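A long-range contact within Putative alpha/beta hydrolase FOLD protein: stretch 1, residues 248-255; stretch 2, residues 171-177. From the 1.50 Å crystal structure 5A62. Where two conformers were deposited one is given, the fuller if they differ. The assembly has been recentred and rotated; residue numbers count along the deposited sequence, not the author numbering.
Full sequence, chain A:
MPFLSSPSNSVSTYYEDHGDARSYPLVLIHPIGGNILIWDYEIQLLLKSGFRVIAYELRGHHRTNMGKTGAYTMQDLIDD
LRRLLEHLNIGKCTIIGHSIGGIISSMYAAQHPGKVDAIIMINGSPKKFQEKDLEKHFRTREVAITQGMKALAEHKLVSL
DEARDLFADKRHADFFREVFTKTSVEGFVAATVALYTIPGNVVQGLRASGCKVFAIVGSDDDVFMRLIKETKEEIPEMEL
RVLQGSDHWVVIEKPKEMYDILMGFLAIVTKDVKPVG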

# COMPACT_ATOMS: atom_id res chain seq x y z
N HIS A 248 -0.42 -7.75 -22.12
CA HIS A 248 -0.17 -6.62 -21.27
C HIS A 248 0.91 -5.70 -21.79
O HIS A 248 0.77 -4.46 -21.78
CB HIS A 248 0.29 -7.12 -19.89
CG HIS A 248 0.55 -6.04 -18.89
ND1 HIS A 248 1.83 -5.62 -18.57
CD2 HIS A 248 -0.28 -5.30 -18.13
CE1 HIS A 248 1.77 -4.70 -17.63
NE2 HIS A 248 0.50 -4.48 -17.36
N TRP A 249 2.02 -6.28 -22.24
CA TRP A 249 3.16 -5.50 -22.67
C TRP A 249 3.14 -5.09 -24.15
O TRP A 249 4.13 -5.03 -24.84
CB TRP A 249 4.46 -6.22 -22.30
CG TRP A 249 4.72 -6.21 -20.87
CD1 TRP A 249 4.49 -7.24 -19.98
CD2 TRP A 249 5.19 -5.10 -20.09
NE1 TRP A 249 4.82 -6.84 -18.71
CE2 TRP A 249 5.28 -5.55 -18.75
CE3 TRP A 249 5.63 -3.79 -20.40
CZ2 TRP A 249 5.72 -4.72 -17.72
CZ3 TRP A 249 6.04 -2.98 -19.37
CH2 TRP A 249 6.09 -3.46 -18.04
N VAL A 250 1.96 -4.73 -24.61
CA VAL A 250 1.75 -4.33 -25.99
C VAL A 250 2.63 -3.14 -26.36
O VAL A 250 2.99 -2.97 -27.51
CB VAL A 250 0.23 -4.02 -26.27
CG1 VAL A 250 -0.22 -2.78 -25.53
CG2 VAL A 250 -0.05 -3.92 -27.76
N VAL A 251 2.95 -2.27 -25.41
CA VAL A 251 3.78 -1.10 -25.65
C VAL A 251 5.24 -1.50 -25.99
O VAL A 251 5.98 -0.73 -26.56
CB VAL A 251 3.71 -0.11 -24.46
CG1 VAL A 251 4.14 -0.77 -23.17
CG2 VAL A 251 4.54 1.13 -24.67
N ILE A 252 5.65 -2.69 -25.62
CA ILE A 252 6.96 -3.19 -26.02
C ILE A 252 6.87 -3.71 -27.46
O ILE A 252 7.79 -3.44 -28.24
CB ILE A 252 7.39 -4.34 -25.10
CG1 ILE A 252 7.61 -3.81 -23.69
CG2 ILE A 252 8.62 -5.10 -25.63
CD1 ILE A 252 8.70 -2.82 -23.53
N GLU A 253 5.81 -4.46 -27.79
CA GLU A 253 5.71 -5.05 -29.13
C GLU A 253 5.35 -4.05 -30.21
O GLU A 253 5.71 -4.24 -31.36
CB GLU A 253 4.70 -6.14 -29.11
CG GLU A 253 5.21 -7.30 -28.25
CD GLU A 253 4.50 -8.61 -28.54
OE1 GLU A 253 3.48 -8.61 -29.27
OE2 GLU A 253 4.95 -9.66 -28.04
N LYS A 254 4.59 -3.02 -29.86
CA LYS A 254 4.22 -1.92 -30.76
C LYS A 254 3.57 -2.42 -32.05
O LYS A 254 4.02 -2.09 -33.14
CB LYS A 254 5.43 -0.99 -31.05
CG LYS A 254 6.06 -0.45 -29.78
CD LYS A 254 6.95 0.76 -29.99
CE LYS A 254 7.62 1.28 -28.70
NZ LYS A 254 6.68 1.65 -27.67
N PRO A 255 2.47 -3.14 -31.94
CA PRO A 255 1.81 -3.55 -33.18
C PRO A 255 1.22 -2.41 -33.91
O PRO A 255 0.63 -1.49 -33.34
CB PRO A 255 0.74 -4.51 -32.68
CG PRO A 255 0.44 -4.04 -31.31
CD PRO A 255 1.76 -3.62 -30.75
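Stretch 2 171-177: RHADFFR

Stretch 2 is helical throughout, part of a longer helix, and its backbone hydrogen bonds follow the i to i+4 pattern, as from Phe 176 N to His 172 O at 2.9 Å. It packs on a short helical segment, 250-253, for which Trp 249 is the N-cap residue; Lys 254, with phi/psi of 54/59°, leaves helical geometry. The backbones come nearest at Glu 253 and His 172, whose CA atoms are 6.0 Å apart. From there, the contacts run from His 172 against Glu 253 to Phe 176 against Trp 249, so the sequences advance in opposing senses across the contact. The two stretches together bury 398 Å², and no clear direct hydrogen bond joins them.

Helical periodicity sorts the side chains of stretch 2. The CA-to-CB bonds of His 172 and Phe 175 point toward stretch 1, that of Phe 176 sideways, and those of Ala 173 and Asp 174 away. Asp 174 instead pairs along its own helix, its OD1 lying 2.7 Å from Arg 177 NH1 in a salt bridge whose hydrogen bond is weak (121°).

Ile 252 is the centre of the packing. Its CB leaves sideways, but the m,m rotamer brings the end of the chain nearer: CG2 lies 3.4 Å from His 172 O and 3.8 Å from Phe 175 CD2, while CD1 is 4.0 Å from Phe 176 CA. The same CD1 stands over one face of the Phe 175 ring, 4.2 Å from its centroid and 25° off the normal, a CH-pi contact.

Both phenylalanines have chi1 near 180° (t), yet their rings turn differently. With chi2 at 35°, Phe 175 offers a face to Ile 252 and its edge to Val 251, CE2 lying 4.0 Å from Val 251 O. That carbonyl also accepts a 2.7 Å hydrogen bond from Lys 254 NZ; the m,t,t,m lysine chain folds back to reach it, carrying Lys 254 CE to 3.8 Å from Phe 175 CE2. With chi2 at 86°, Phe 176 directs its edge at the face of Trp 249 (m): the planes meet at 79°, and Phe 176 CE1 is 3.7 Å from Trp 249 CE2.

His 172 (m) lays its ring against Glu 253, whose CA sits 3.8 Å from the ring centroid and 12° off the normal. Water supplements this CH-pi contact: one molecule links His 172 ND1 (2.7 Å) to Glu 253 OE2 (3.0 Å), and a second links His 172 NE2 (2.9 Å) to Glu 253 O (3.2 Å), donating to the glutamate in each case.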

# COMPACT_ATOMS: atom_id res chain seq x y z
N ARG A 171 14.17 -9.42 -29.96
CA ARG A 171 14.32 -7.98 -30.00
C ARG A 171 13.37 -7.29 -29.01
O ARG A 171 13.74 -6.28 -28.38
CB ARG A 171 14.13 -7.48 -31.38
CG ARG A 171 15.20 -8.11 -32.27
CD ARG A 171 15.14 -7.72 -33.71
NE ARG A 171 13.97 -8.29 -34.31
CZ ARG A 171 13.95 -9.15 -35.31
NH1 ARG A 171 15.09 -9.62 -35.87
NH2 ARG A 171 12.75 -9.55 -35.76
N HIS A 172 12.18 -7.85 -28.88
CA HIS A 172 11.20 -7.27 -27.93
C HIS A 172 11.63 -7.61 -26.51
O HIS A 172 11.58 -6.74 -25.62
CB HIS A 172 9.81 -7.84 -28.19
CG HIS A 172 9.21 -7.36 -29.45
ND1 HIS A 172 8.27 -8.08 -30.15
CD2 HIS A 172 9.41 -6.22 -30.12
CE1 HIS A 172 7.95 -7.38 -31.24
NE2 HIS A 172 8.59 -6.23 -31.21
N ALA A 173 12.06 -8.83 -26.24
CA ALA A 173 12.64 -9.14 -24.97
C ALA A 173 13.74 -8.21 -24.53
O ALA A 173 13.81 -7.78 -23.38
CB ALA A 173 13.12 -10.58 -24.94
N ASP A 174 14.62 -7.88 -25.48
CA ASP A 174 15.72 -7.09 -25.14
C ASP A 174 15.32 -5.64 -24.90
O ASP A 174 15.92 -4.99 -24.02
CB ASP A 174 16.80 -7.20 -26.26
CG ASP A 174 17.55 -8.44 -26.18
OD1 ASP A 174 17.56 -9.18 -25.21
OD2 ASP A 174 18.26 -8.73 -27.20
N PHE A 175 14.35 -5.13 -25.62
CA PHE A 175 13.77 -3.82 -25.36
C PHE A 175 13.13 -3.77 -23.94
O PHE A 175 13.46 -2.89 -23.13
CB PHE A 175 12.79 -3.51 -26.45
CG PHE A 175 12.01 -2.21 -26.32
CD1 PHE A 175 12.56 -1.08 -25.78
CD2 PHE A 175 10.71 -2.15 -26.78
CE1 PHE A 175 11.80 0.12 -25.74
CE2 PHE A 175 9.97 -0.98 -26.68
CZ PHE A 175 10.56 0.15 -26.18
N PHE A 176 12.37 -4.81 -23.61
CA PHE A 176 11.85 -4.92 -22.29
C PHE A 176 12.94 -4.91 -21.23
O PHE A 176 12.83 -4.20 -20.21
CB PHE A 176 10.99 -6.17 -22.14
CG PHE A 176 10.52 -6.43 -20.75
CD1 PHE A 176 9.38 -5.87 -20.30
CD2 PHE A 176 11.23 -7.26 -19.93
CE1 PHE A 176 8.95 -6.10 -19.00
CE2 PHE A 176 10.78 -7.52 -18.64
CZ PHE A 176 9.64 -6.90 -18.22
N ARG A 177 14.01 -5.68 -21.41
CA ARG A 177 15.13 -5.67 -20.46
C ARG A 177 15.67 -4.30 -20.24
O ARG A 177 15.84 -3.89 -19.08
CB ARG A 177 16.31 -6.51 -20.94
CG ARG A 177 16.08 -8.00 -20.85
CD ARG A 177 17.29 -8.79 -21.36
NE ARG A 177 17.14 -10.24 -21.14
CZ ARG A 177 16.69 -11.10 -22.06
NH1 ARG A 177 16.37 -10.70 -23.28
NH2 ARG A 177 16.52 -12.39 -21.75
O HOH W 1 7.38 -10.52 -29.60
O HOH W 2 8.55 -3.76 -32.66